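Methylglyoxal reductase (NADPH-dependent) (Candida albicans SC5314, PDB 6KWS) probably reduces methylglyoxal using NADPH as the hydride donor. Local coordinates at residues Val122-Tyr127 with Ile192-Val197; Gln259-Asn264 with Arg313-Phe318; Asp279-Leu284 with Ser326-Val331. The protein carries 1 engineered substitution. One frame throughout, in Å; residues are numbered along the deposited sequence.

Interaction 1. Residues Val122-Tyr127 with Ile192-Val197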
loop_
_atom_site.group_PDB
_atom_site.type_symbol
_atom_site.label_atom_id
_atom_site.label_comp_id
_atom_site.label_asym_id
_atom_site.label_seq_id
_atom_site.Cartn_x
_atom_site.Cartn_y
_atom_site.Cartn_z
ATOM N N VAL A 122 -10.854 -2.407 -7.147
ATOM C CA VAL A 122 -9.530 -1.810 -6.991
ATOM C C VAL A 122 -8.669 -2.706 -6.102
ATOM O O VAL A 122 -9.086 -3.091 -5.003
ATOM C CB VAL A 122 -9.617 -0.388 -6.416
ATOM C CG1 VAL A 122 -8.232 0.263 -6.411
ATOM C CG2 VAL A 122 -10.627 0.433 -7.214
ATOM N N ILE A 123 -7.469 -3.033 -6.579
ATOM C CA ILE A 123 -6.535 -3.894 -5.856
ATOM C C ILE A 123 -5.266 -3.117 -5.555
ATOM O O ILE A 123 -4.736 -2.413 -6.420
ATOM C CB ILE A 123 -6.190 -5.170 -6.647
ATOM C CG1 ILE A 123 -7.425 -6.044 -6.807
ATOM C CG2 ILE A 123 -5.111 -5.946 -5.932
ATOM C CD1 ILE A 123 -7.155 -7.302 -7.566
ATOM N N THR A 124 -4.764 -3.261 -4.335
ATOM C CA THR A 124 -3.477 -2.673 -4.000
ATOM C C THR A 124 -2.376 -3.575 -4.516
ATOM O O THR A 124 -2.263 -4.728 -4.087
ATOM C CB THR A 124 -3.311 -2.492 -2.499
ATOM O OG1 THR A 124 -4.538 -2.008 -1.953
ATOM C CG2 THR A 124 -2.198 -1.489 -2.227
ATOM N N SER A 125 -1.562 -3.049 -5.419
ATOM C CA SER A 125 -0.380 -3.782 -5.827
ATOM C C SER A 125 0.837 -3.075 -5.235
ATOM O O SER A 125 0.811 -2.685 -4.061
ATOM C CB SER A 125 -0.334 -3.905 -7.354
ATOM O OG SER A 125 0.682 -4.811 -7.745
ATOM N N SER A 126 1.886 -2.872 -6.026
ATOM C CA SER A 126 3.116 -2.319 -5.493
ATOM C C SER A 126 3.997 -1.880 -6.646
ATOM O O SER A 126 3.985 -2.490 -7.719
ATOM C CB SER A 126 3.874 -3.333 -4.621
ATOM O OG SER A 126 5.231 -2.937 -4.450
ATOM N N TYR A 127 4.764 -0.810 -6.405
ATOM C CA TYR A 127 5.840 -0.449 -7.316
ATOM C C TYR A 127 6.725 -1.657 -7.614
ATOM O O TYR A 127 7.310 -1.753 -8.700
ATOM C CB TYR A 127 6.657 0.696 -6.698
ATOM C CG TYR A 127 7.815 1.190 -7.541
ATOM C CD1 TYR A 127 7.603 1.681 -8.832
ATOM C CD2 TYR A 127 9.116 1.163 -7.053
ATOM C CE1 TYR A 127 8.655 2.130 -9.609
ATOM C CE2 TYR A 127 10.183 1.619 -7.821
ATOM C CZ TYR A 127 9.946 2.101 -9.093
ATOM O OH TYR A 127 10.996 2.551 -9.862
ATOM N N ILE A 192 -3.451 -0.004 -7.814
ATOM C CA ILE A 192 -2.706 1.056 -7.139
ATOM C C ILE A 192 -1.332 0.501 -6.777
ATOM O O ILE A 192 -1.233 -0.401 -5.937
ATOM C CB ILE A 192 -3.450 1.530 -5.885
ATOM C CG1 ILE A 192 -4.886 1.914 -6.239
ATOM C CG2 ILE A 192 -2.732 2.703 -5.241
ATOM C CD1 ILE A 192 -4.973 3.217 -7.022
ATOM N N ASN A 193 -0.261 1.017 -7.390
ATOM C CA ASN A 193 1.096 0.512 -7.144
ATOM C C ASN A 193 1.939 1.546 -6.423
ATOM O O ASN A 193 2.676 2.307 -7.072
ATOM C CB ASN A 193 1.796 0.115 -8.439
ATOM C CG ASN A 193 0.957 -0.750 -9.291
ATOM O OD1 ASN A 193 1.144 -1.961 -9.350
ATOM N ND2 ASN A 193 0.020 -0.132 -9.985
ATOM N N PRO A 194 1.907 1.590 -5.096
ATOM C CA PRO A 194 2.729 2.555 -4.368
ATOM C C PRO A 194 4.155 2.064 -4.180
ATOM O O PRO A 194 4.427 0.860 -4.117
ATOM C CB PRO A 194 2.003 2.661 -3.026
ATOM C CG PRO A 194 1.411 1.319 -2.843
ATOM C CD PRO A 194 1.088 0.767 -4.187
ATOM N N SER A 195 5.080 3.022 -4.088
ATOM C CA SER A 195 6.431 2.703 -3.626
ATOM C C SER A 195 6.408 2.504 -2.114
ATOM O O SER A 195 5.376 2.084 -1.575
ATOM C CB SER A 195 7.432 3.790 -4.020
ATOM O OG SER A 195 6.777 5.000 -4.318
ATOM N N PHE A 196 7.519 2.777 -1.420
ATOM C CA PHE A 196 7.495 2.691 0.038
ATOM C C PHE A 196 6.482 3.674 0.607
ATOM O O PHE A 196 6.508 4.866 0.293
ATOM C CB PHE A 196 8.870 2.971 0.637
ATOM C CG PHE A 196 9.891 1.949 0.294
ATOM C CD1 PHE A 196 9.853 0.683 0.876
ATOM C CD2 PHE A 196 10.918 2.254 -0.608
ATOM C CE1 PHE A 196 10.811 -0.270 0.550
ATOM C CE2 PHE A 196 11.884 1.306 -0.937
ATOM C CZ PHE A 196 11.825 0.045 -0.359
ATOM N N VAL A 197 5.585 3.177 1.444
ATOM C CA VAL A 197 4.490 3.986 1.957
ATOM C C VAL A 197 4.871 4.554 3.321
ATOM O O VAL A 197 5.050 3.806 4.289
ATOM C CB VAL A 197 3.194 3.175 2.044
ATOM C CG1 VAL A 197 2.125 4.044 2.622
ATOM C CG2 VAL A 197 2.798 2.656 0.669
#
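Ser125 N donates a hydrogen bond to Ile192 O at 2.7 Å, the shortest of three backbone bonds between the two segments. Ile192 also uses its other backbone group, its N reaching Ile123 O at 3.1 Å. The two bonds from Ile192 thus go to the residues before and after Thr124, the pattern that defines a parallel bridge, and the strand segments run at 21° to each other. Pro194 has no N-H to offer, but its O accepts from Tyr127 N at 2.9 Å. That bond is nearly straight at hydrogen (175°), although the donor stands above the carbonyl plane.

Side chains fill in around this ladder. CG1 of Val122, anti to its backbone N, meets Ile192 CG1 at 3.7 Å, and the Pro194 ring brings CD against the backbone Ser125 O at 3.5 Å. Tyr127 lays its CB on Ser195 CA at 3.7 Å, while its ring leads off and its hydroxyl bonds Glu136. The hydroxyl of Ser125 is held by Glu172, that of Thr124 by His247.

Close to the strand ends lie NADPH-binding residues: Lys168 near Ser126, Leu81 near Thr124, and Val197 itself; no cofactor is bound in this model. Such parallel strands, joined through the helix 160-181 and with the cofactor-binding residues beside their C-terminal ends, are the hallmark of the Rossmann fold.

Interaction 2. Residues Gln259-Asn264 with Arg313-Phe318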
loop_
_atom_site.group_PDB
_atom_site.type_symbol
_atom_site.label_atom_id
_atom_site.label_comp_id
_atom_site.label_asym_id
_atom_site.label_seq_id
_atom_site.Cartn_x
_atom_site.Cartn_y
_atom_site.Cartn_z
ATOM N N GLN A 259 -6.658 0.579 -15.560
ATOM C CA GLN A 259 -5.398 1.288 -15.416
ATOM C C GLN A 259 -4.586 0.696 -14.271
ATOM O O GLN A 259 -5.142 0.196 -13.285
ATOM C CB GLN A 259 -5.616 2.786 -15.164
ATOM C CG GLN A 259 -6.284 3.528 -16.313
ATOM C CD GLN A 259 -5.634 3.254 -17.658
ATOM O OE1 GLN A 259 -4.418 3.302 -17.803
ATOM N NE2 GLN A 259 -6.453 2.923 -18.642
ATOM N N ARG A 260 -3.259 0.737 -14.433
ATOM C CA ARG A 260 -2.308 0.568 -13.339
ATOM C C ARG A 260 -1.825 1.949 -12.932
ATOM O O ARG A 260 -1.212 2.651 -13.741
ATOM C CB ARG A 260 -1.105 -0.263 -13.751
ATOM C CG ARG A 260 -1.386 -1.653 -14.198
ATOM C CD ARG A 260 -0.079 -2.183 -14.733
ATOM N NE ARG A 260 0.705 -2.882 -13.723
ATOM C CZ ARG A 260 2.033 -2.965 -13.746
ATOM N NH1 ARG A 260 2.720 -2.368 -14.721
ATOM N NH2 ARG A 260 2.674 -3.642 -12.794
ATOM N N ILE A 261 -2.086 2.344 -11.695
ATOM C CA ILE A 261 -1.782 3.695 -11.261
ATOM C C ILE A 261 -0.552 3.639 -10.366
ATOM O O ILE A 261 -0.567 3.015 -9.297
ATOM C CB ILE A 261 -2.986 4.351 -10.571
ATOM C CG1 ILE A 261 -4.099 4.576 -11.589
ATOM C CG2 ILE A 261 -2.636 5.708 -10.106
ATOM C CD1 ILE A 261 -5.428 4.056 -11.160
ATOM N N LEU A 262 0.519 4.276 -10.815
ATOM C CA LEU A 262 1.745 4.346 -10.033
ATOM C C LEU A 262 1.611 5.444 -8.974
ATOM O O LEU A 262 1.246 6.588 -9.287
ATOM C CB LEU A 262 2.923 4.598 -10.970
ATOM C CG LEU A 262 4.305 4.031 -10.672
ATOM C CD1 LEU A 262 5.255 4.268 -11.872
ATOM C CD2 LEU A 262 4.846 4.676 -9.415
ATOM N N LEU A 263 1.882 5.104 -7.717
ATOM C CA LEU A 263 1.817 6.080 -6.638
ATOM C C LEU A 263 3.216 6.286 -6.098
ATOM O O LEU A 263 3.750 5.442 -5.363
ATOM C CB LEU A 263 0.840 5.674 -5.544
ATOM C CG LEU A 263 -0.313 6.604 -5.912
ATOM C CD1 LEU A 263 -1.229 5.938 -6.938
ATOM C CD2 LEU A 263 -1.056 7.195 -4.742
ATOM N N ASN A 264 3.805 7.414 -6.489
ATOM C CA ASN A 264 5.129 7.788 -6.032
ATOM C C ASN A 264 5.236 9.304 -6.014
ATOM O O ASN A 264 4.958 9.973 -7.012
ATOM C CB ASN A 264 6.219 7.187 -6.918
ATOM C CG ASN A 264 7.613 7.489 -6.388
ATOM O OD1 ASN A 264 8.103 6.809 -5.500
ATOM N ND2 ASN A 264 8.244 8.519 -6.920
ATOM N N ARG A 313 -0.434 10.785 -12.334
ATOM C CA ARG A 313 -0.735 12.082 -11.726
ATOM C C ARG A 313 -1.862 12.813 -12.448
ATOM O O ARG A 313 -2.645 13.532 -11.808
ATOM C CB ARG A 313 0.509 12.940 -11.714
ATOM C CG ARG A 313 1.636 12.263 -11.023
ATOM C CD ARG A 313 2.071 12.919 -9.795
ATOM N NE ARG A 313 3.503 12.721 -9.602
ATOM C CZ ARG A 313 4.233 13.230 -8.618
ATOM N NH1 ARG A 313 3.653 13.992 -7.723
ATOM N NH2 ARG A 313 5.526 12.959 -8.552
ATOM N N GLU A 314 -1.935 12.688 -13.774
ATOM C CA GLU A 314 -3.072 13.248 -14.489
ATOM C C GLU A 314 -4.353 12.528 -14.105
ATOM O O GLU A 314 -5.411 13.151 -13.968
ATOM C CB GLU A 314 -2.858 13.157 -16.001
ATOM C CG GLU A 314 -1.645 13.912 -16.543
ATOM C CD GLU A 314 -1.568 13.868 -18.076
ATOM O OE1 GLU A 314 -2.385 13.152 -18.716
ATOM O OE2 GLU A 314 -0.675 14.547 -18.636
ATOM N N LEU A 315 -4.277 11.214 -13.935
ATOM C CA LEU A 315 -5.476 10.457 -13.630
ATOM C C LEU A 315 -6.053 10.865 -12.281
ATOM O O LEU A 315 -7.280 10.875 -12.107
ATOM C CB LEU A 315 -5.135 8.974 -13.671
ATOM C CG LEU A 315 -6.211 7.977 -14.049
ATOM C CD1 LEU A 315 -7.126 8.512 -15.141
ATOM C CD2 LEU A 315 -5.501 6.714 -14.501
ATOM N N LEU A 316 -5.190 11.249 -11.333
ATOM C CA LEU A 316 -5.612 11.516 -9.960
ATOM C C LEU A 316 -5.904 12.992 -9.735
ATOM O O LEU A 316 -6.849 13.341 -9.026
ATOM C CB LEU A 316 -4.543 11.032 -8.968
ATOM C CG LEU A 316 -4.212 9.570 -9.235
ATOM C CD1 LEU A 316 -3.065 9.075 -8.371
ATOM C CD2 LEU A 316 -5.462 8.678 -9.085
ATOM N N GLY A 317 -5.106 13.871 -10.321
ATOM C CA GLY A 317 -5.316 15.303 -10.209
ATOM C C GLY A 317 -5.402 15.880 -8.807
ATOM O O GLY A 317 -6.359 16.592 -8.502
ATOM N N PHE A 318 -4.431 15.593 -7.940
ATOM C CA PHE A 318 -4.350 16.287 -6.663
ATOM C C PHE A 318 -2.898 16.327 -6.218
ATOM O O PHE A 318 -2.078 15.505 -6.632
ATOM C CB PHE A 318 -5.257 15.662 -5.577
ATOM C CG PHE A 318 -4.915 14.233 -5.180
ATOM C CD1 PHE A 318 -3.970 13.968 -4.186
ATOM C CD2 PHE A 318 -5.592 13.160 -5.749
ATOM C CE1 PHE A 318 -3.682 12.652 -3.795
ATOM C CE2 PHE A 318 -5.313 11.841 -5.368
ATOM C CZ PHE A 318 -4.356 11.586 -4.387
#
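Ile261 and Leu315 meet at about a right angle, with CG1 of the isoleucine 3.9 Å from CD2 of the leucine. The same methyl also receives Gln259, whose CG comes in at a slant to 3.7 Å from Leu315 CD2; the glutamine thus contributes its aliphatic part. The other branch of Ile261, CG2, anti to the backbone N, lies 3.8 Å from Leu316 CD1. Ile261 is therefore forked between two successive leucines of the helix. Leu316 in turn sets that one methyl against two strand residues, for Leu263 CD1 reaches it slantwise at 3.9 Å.

A polar fringe closes the far end. Asn264 O lies over one face of the Arg313 guanidinium, offset toward its rim, 3.4 Å from NH2, while Arg313 NE forms a salt bridge with Asp309. Just after Leu316 the helix ends, Gly317 adopting positive phi while its N still bonds Arg313 O.

Helix 240-252 adds Val243 and Ala246 against Leu263 and Ile249 against Leu316. Gln259, just before the strand, and Ile261 and Leu263 within it thus meet the helix, a plain case of helix-on-sheet packing where strand 260-269, parallel to 188-194, continues the Rossmann sheet.

Interaction 3. Residues Asp279-Leu284 with Ser326-Val331; sequences DKFPDL and SVYDTV
Phe281, just past the end of helix 270-280, packs against Tyr328 and Val331 of helix 323-337, in the C-terminal part of the chain that extended short-chain dehydrogenases add to their Rossmann core. The contact is a surface one and lies away from the NADPH-binding residues.

Aromatic contact comes first. The rings of Phe281 and Tyr328 are turned 29° from each other, with centroids 5.1 Å apart; they are slid so far past one another that they barely overlap. Their nearest carbons are Phe281 CZ and Tyr328 CD1, at 3.4 Å. CG of Tyr328 is anti to its backbone N (chi1 180°), and the ring meets Phe281 with its CD1 and CE1 side.

A CH-pi contact comes next. Val331 CG1 stands over one face of the Phe281 ring, 3.7 Å from its centroid and 20° off the normal, displaced toward the rim at CZ.

Further apolar packing extends both groups. Leu284 CD1 approaches the same Val331 CG1 at 4.2 Å, and Lys280 sets its CB 4.0 Å from Tyr328 CD1 while its amine leads away. Ile277 of helix 270-280 and Leu222 of helix 216-222 also touch Leu284 and Val331.

No hydrogen bond crosses between the segments. Within the helix, Ser326 O accepts twice, from Thr330 N at 3.1 Å and Thr330 OG1 at 2.6 Å, the two donors arriving from opposite faces of its carbonyl plane.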
loop_
_atom_site.group_PDB
_atom_site.type_symbol
_atom_site.label_atom_id
_atom_site.label_comp_id
_atom_site.label_asym_id
_atom_site.label_seq_id
_atom_site.Cartn_x
_atom_site.Cartn_y
_atom_site.Cartn_z
ATOM N N ASP A 279 16.508 18.543 11.439
ATOM C CA ASP A 279 16.120 19.939 11.248
ATOM C C ASP A 279 14.716 20.292 11.759
ATOM O O ASP A 279 14.410 21.478 11.921
ATOM C CB ASP A 279 16.249 20.319 9.767
ATOM C CG ASP A 279 17.682 20.811 9.410
ATOM O OD1 ASP A 279 18.056 21.930 9.868
ATOM O OD2 ASP A 279 18.439 20.074 8.697
ATOM N N LYS A 280 13.859 19.328 12.072
ATOM C CA LYS A 280 12.525 19.687 12.532
ATOM C C LYS A 280 12.245 19.292 13.976
ATOM O O LYS A 280 11.213 19.692 14.525
ATOM C CB LYS A 280 11.459 19.068 11.616
ATOM C CG LYS A 280 11.638 19.404 10.149
ATOM C CD LYS A 280 11.234 20.814 9.847
ATOM C CE LYS A 280 11.999 21.345 8.644
ATOM N NZ LYS A 280 11.318 22.513 8.026
ATOM N N PHE A 281 13.122 18.532 14.618
ATOM C CA PHE A 281 12.887 18.067 15.978
ATOM C C PHE A 281 14.099 18.457 16.811
ATOM O O PHE A 281 15.002 17.633 17.054
ATOM C CB PHE A 281 12.600 16.569 16.013
ATOM C CG PHE A 281 11.344 16.190 15.293
ATOM C CD1 PHE A 281 10.151 16.054 15.975
ATOM C CD2 PHE A 281 11.354 15.989 13.921
ATOM C CE1 PHE A 281 8.986 15.704 15.303
ATOM C CE2 PHE A 281 10.201 15.647 13.248
ATOM C CZ PHE A 281 9.011 15.502 13.942
ATOM N N PRO A 282 14.141 19.715 17.265
ATOM C CA PRO A 282 15.237 20.170 18.133
ATOM C C PRO A 282 15.478 19.226 19.285
ATOM O O PRO A 282 16.624 18.969 19.657
ATOM C CB PRO A 282 14.735 21.533 18.610
ATOM C CG PRO A 282 13.800 21.988 17.510
ATOM C CD PRO A 282 13.108 20.748 17.083
ATOM N N ASP A 283 14.398 18.650 19.826
ATOM C CA ASP A 283 14.505 17.684 20.913
ATOM C C ASP A 283 15.404 16.510 20.559
ATOM O O ASP A 283 16.217 16.093 21.402
ATOM C CB ASP A 283 13.117 17.196 21.313
ATOM C CG ASP A 283 12.570 17.966 22.508
ATOM O OD1 ASP A 283 13.296 18.047 23.525
ATOM O OD2 ASP A 283 11.437 18.495 22.426
ATOM N N LEU A 284 15.267 15.970 19.329
ATOM C CA LEU A 284 16.041 14.791 18.937
ATOM C C LEU A 284 17.398 15.150 18.347
ATOM O O LEU A 284 18.283 14.289 18.278
ATOM C CB LEU A 284 15.262 13.934 17.930
ATOM C CG LEU A 284 13.867 13.522 18.378
ATOM C CD1 LEU A 284 12.899 13.294 17.205
ATOM C CD2 LEU A 284 13.944 12.282 19.266
ATOM N N SER A 326 5.430 14.467 5.134
ATOM C CA SER A 326 5.167 13.065 5.405
ATOM C C SER A 326 6.040 12.565 6.546
ATOM O O SER A 326 5.553 11.916 7.482
ATOM C CB SER A 326 5.396 12.253 4.131
ATOM O OG SER A 326 4.852 10.948 4.255
ATOM N N VAL A 327 7.340 12.870 6.493
ATOM C CA VAL A 327 8.240 12.429 7.556
ATOM C C VAL A 327 7.851 13.063 8.880
ATOM O O VAL A 327 7.786 12.381 9.913
ATOM C CB VAL A 327 9.700 12.741 7.191
ATOM C CG1 VAL A 327 10.598 12.519 8.396
ATOM C CG2 VAL A 327 10.125 11.873 6.050
ATOM N N TYR A 328 7.571 14.372 8.863
ATOM C CA TYR A 328 7.221 15.100 10.081
ATOM C C TYR A 328 5.958 14.546 10.704
ATOM O O TYR A 328 5.936 14.217 11.899
ATOM C CB TYR A 328 7.030 16.587 9.782
ATOM C CG TYR A 328 6.662 17.395 10.999
ATOM C CD1 TYR A 328 7.645 17.849 11.871
ATOM C CD2 TYR A 328 5.334 17.715 11.281
ATOM C CE1 TYR A 328 7.321 18.596 12.979
ATOM C CE2 TYR A 328 5.003 18.461 12.390
ATOM C CZ TYR A 328 6.003 18.899 13.240
ATOM O OH TYR A 328 5.710 19.652 14.360
ATOM N N ASP A 329 4.887 14.441 9.906
ATOM C CA ASP A 329 3.638 13.913 10.430
ATOM C C ASP A 329 3.834 12.533 11.023
ATOM O O ASP A 329 3.159 12.175 11.991
ATOM C CB ASP A 329 2.582 13.860 9.334
ATOM C CG ASP A 329 2.142 15.221 8.877
ATOM O OD1 ASP A 329 2.488 16.229 9.531
ATOM O OD2 ASP A 329 1.429 15.282 7.854
ATOM N N THR A 330 4.767 11.754 10.481
ATOM C CA THR A 330 4.985 10.404 10.985
ATOM C C THR A 330 5.726 10.433 12.314
ATOM O O THR A 330 5.322 9.769 13.279
ATOM C CB THR A 330 5.776 9.583 9.962
ATOM O OG1 THR A 330 5.129 9.646 8.692
ATOM C CG2 THR A 330 5.909 8.123 10.391
ATOM N N VAL A 331 6.841 11.164 12.357
ATOM C CA VAL A 331 7.628 11.225 13.577
ATOM C C VAL A 331 6.810 11.853 14.700
ATOM O O VAL A 331 6.819 11.363 15.841
ATOM C CB VAL A 331 8.943 11.993 13.331
ATOM C CG1 VAL A 331 9.717 12.177 14.651
ATOM C CG2 VAL A 331 9.789 11.271 12.318
#

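In the fold
The three contacts grade from core to surface, and their chemistry changes accordingly. Interaction 1, buried near the centre of the chain, is chiefly backbone hydrogen bonding between sheet strands; interaction 2, about 11 Å away between centres and partly buried, is aliphatic packing of a helix on that sheet; interaction 3, at the surface, relies on aromatic and CH-pi contacts. The first two share the sheet, strands 188-194 and 260-269 being neighbours joined by the probable bond of Asn193 N to Ile261 O at 2.8 Å. Interaction 3 touches neither, yet interactions 2 and 3 interlock in sequence: strand 260-269 leads into helix 270-280, and helix 310-316 is followed by helix 323-337.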